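Local coordinates for periplasmic molybdate-binding protein (Azotobacter vinelandii, PDB 1ATG) that binds molybdate and tungstate in the periplasm, as the solute-binding component of an ABC transporter, at residues K23-A28 with A206-S211. Residues are numbered along the deposited sequence; the frame is centred on the assembly and turned at random. Where two conformers were deposited one is given.
Sequences KQTGHA and AEQFMS
The imidazole of His-27 and the carboxamide of Gln-208 meet nearly perpendicular, their planes 85° apart, with the amide nitrogen set obliquely to the ring. His-27 NE2 and Gln-208 NE2 stay 4.1 Å apart, and a water spans them: it accepts from Gln-208 NE2 at 2.7 Å and is hydrogen-bonded to His-27 NE2 at the same distance. Gln-208 reaches this point because CG stands anti to the backbone N (chi1 -180°) and the chain beyond is extended. Its other amide atom, OE1, lies 3.9 Å from the methyl CG2 of Thr-25, a van der Waals touch from opposite directions. Thr-25 OG1 accepts from His-27 N (3.1 Å, 160°) in an ST turn and hydrogen-bonds to Phe-21 O within helix 11-25. A valine at Thr-25 would probably leave His-27 N without this acceptor and Phe-21 O without its hydroxyl partner, letting the turn that carries the imidazole shift. This slight contact (84 Å² buried) joins the C-terminal end of helix 11-25 and the turn after it, where Gly-26, with positive phi, first leaves helical angles, to the side of helix 203-212: a water-bridged surface contact on the periplasmic-binding-protein fold, away from the oxyanion pocket.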
loop_
_atom_site.group_PDB
_atom_site.type_symbol
_atom_site.label_atom_id
_atom_site.label_comp_id
_atom_site.label_asym_id
_atom_site.label_seq_id
_atom_site.Cartn_x
_atom_site.Cartn_y
_atom_site.Cartn_z
ATOM N N LYS A 23 13.777 15.614 11.136
ATOM C CA LYS A 23 14.847 16.552 10.833
ATOM C C LYS A 23 14.305 17.979 10.876
ATOM O O LYS A 23 14.944 18.888 11.430
ATOM C CB LYS A 23 15.449 16.259 9.464
ATOM C CG LYS A 23 16.419 17.269 8.893
ATOM C CD LYS A 23 16.904 16.889 7.504
ATOM C CE LYS A 23 17.837 17.935 6.920
ATOM N NZ LYS A 23 19.195 17.877 7.527
ATOM N N GLN A 24 13.149 18.215 10.262
ATOM C CA GLN A 24 12.602 19.559 10.204
ATOM C C GLN A 24 12.078 20.092 11.517
ATOM O O GLN A 24 12.274 21.294 11.784
ATOM C CB GLN A 24 11.447 19.564 9.183
ATOM C CG GLN A 24 11.914 19.370 7.756
ATOM C CD GLN A 24 10.735 19.371 6.796
ATOM O OE1 GLN A 24 9.673 19.898 7.122
ATOM N NE2 GLN A 24 10.955 18.817 5.617
ATOM N N THR A 25 11.392 19.301 12.314
ATOM C CA THR A 25 10.672 19.733 13.482
ATOM C C THR A 25 11.179 19.234 14.819
ATOM O O THR A 25 10.728 19.734 15.848
ATOM C CB THR A 25 9.182 19.291 13.427
ATOM O OG1 THR A 25 9.102 17.869 13.620
ATOM C CG2 THR A 25 8.555 19.670 12.097
ATOM N N GLY A 26 12.016 18.204 14.801
ATOM C CA GLY A 26 12.511 17.619 16.040
ATOM C C GLY A 26 11.554 16.583 16.608
ATOM O O GLY A 26 11.865 15.950 17.625
ATOM N N HIS A 27 10.394 16.397 15.990
ATOM C CA HIS A 27 9.410 15.439 16.458
ATOM C C HIS A 27 9.699 14.044 15.899
ATOM O O HIS A 27 9.900 13.871 14.696
ATOM C CB HIS A 27 7.986 15.816 16.045
ATOM C CG HIS A 27 7.393 16.997 16.738
ATOM N ND1 HIS A 27 7.050 16.983 18.074
ATOM C CD2 HIS A 27 7.074 18.232 16.274
ATOM C CE1 HIS A 27 6.553 18.160 18.407
ATOM N NE2 HIS A 27 6.555 18.938 17.336
ATOM N N ALA A 28 9.655 13.062 16.789
ATOM C CA ALA A 28 9.858 11.670 16.411
ATOM C C ALA A 28 8.504 10.969 16.357
ATOM O O ALA A 28 7.573 11.258 17.105
ATOM C CB ALA A 28 10.797 10.978 17.387
ATOM N N ALA A 206 -0.914 15.675 15.787
ATOM C CA ALA A 206 -1.481 14.885 14.690
ATOM C C ALA A 206 -1.897 15.798 13.551
ATOM O O ALA A 206 -1.615 15.520 12.380
ATOM C CB ALA A 206 -2.656 14.067 15.193
ATOM N N GLU A 207 -2.563 16.912 13.862
ATOM C CA GLU A 207 -2.967 17.873 12.848
ATOM C C GLU A 207 -1.758 18.503 12.171
ATOM O O GLU A 207 -1.772 18.710 10.953
ATOM C CB GLU A 207 -3.904 18.919 13.458
ATOM C CG GLU A 207 -5.248 18.318 13.839
ATOM C CD GLU A 207 -6.195 19.318 14.476
ATOM O OE1 GLU A 207 -5.705 20.283 15.098
ATOM O OE2 GLU A 207 -7.423 19.120 14.352
ATOM N N GLN A 208 -0.690 18.770 12.903
ATOM C CA GLN A 208 0.528 19.320 12.321
ATOM C C GLN A 208 1.111 18.334 11.313
ATOM O O GLN A 208 1.476 18.715 10.203
ATOM C CB GLN A 208 1.573 19.657 13.385
ATOM C CG GLN A 208 2.851 20.233 12.791
ATOM C CD GLN A 208 3.917 20.575 13.800
ATOM O OE1 GLN A 208 5.074 20.819 13.441
ATOM N NE2 GLN A 208 3.554 20.607 15.079
ATOM N N PHE A 209 1.221 17.066 11.714
ATOM C CA PHE A 209 1.770 16.047 10.811
ATOM C C PHE A 209 0.891 15.870 9.592
ATOM O O PHE A 209 1.393 15.772 8.458
ATOM C CB PHE A 209 1.970 14.736 11.585
ATOM C CG PHE A 209 2.594 13.652 10.746
ATOM C CD1 PHE A 209 3.885 13.791 10.271
ATOM C CD2 PHE A 209 1.888 12.502 10.427
ATOM C CE1 PHE A 209 4.468 12.802 9.497
ATOM C CE2 PHE A 209 2.475 11.518 9.652
ATOM C CZ PHE A 209 3.756 11.656 9.184
ATOM N N MET A 210 -0.422 15.848 9.739
ATOM C CA MET A 210 -1.358 15.702 8.633
ATOM C C MET A 210 -1.245 16.882 7.670
ATOM O O MET A 210 -1.332 16.705 6.452
ATOM C CB MET A 210 -2.781 15.504 9.136
ATOM C CG MET A 210 -2.988 14.166 9.838
ATOM S SD MET A 210 -3.050 12.737 8.742
ATOM C CE MET A 210 -4.820 12.697 8.427
ATOM N N SER A 211 -1.028 18.087 8.205
ATOM C CA SER A 211 -0.821 19.266 7.374
ATOM C C SER A 211 0.504 19.158 6.621
ATOM O O SER A 211 0.582 19.397 5.420
ATOM C CB SER A 211 -0.830 20.556 8.201
ATOM O OG SER A 211 -0.406 21.664 7.413
HETATM O O HOH W 1 4.787 20.989 17.438
#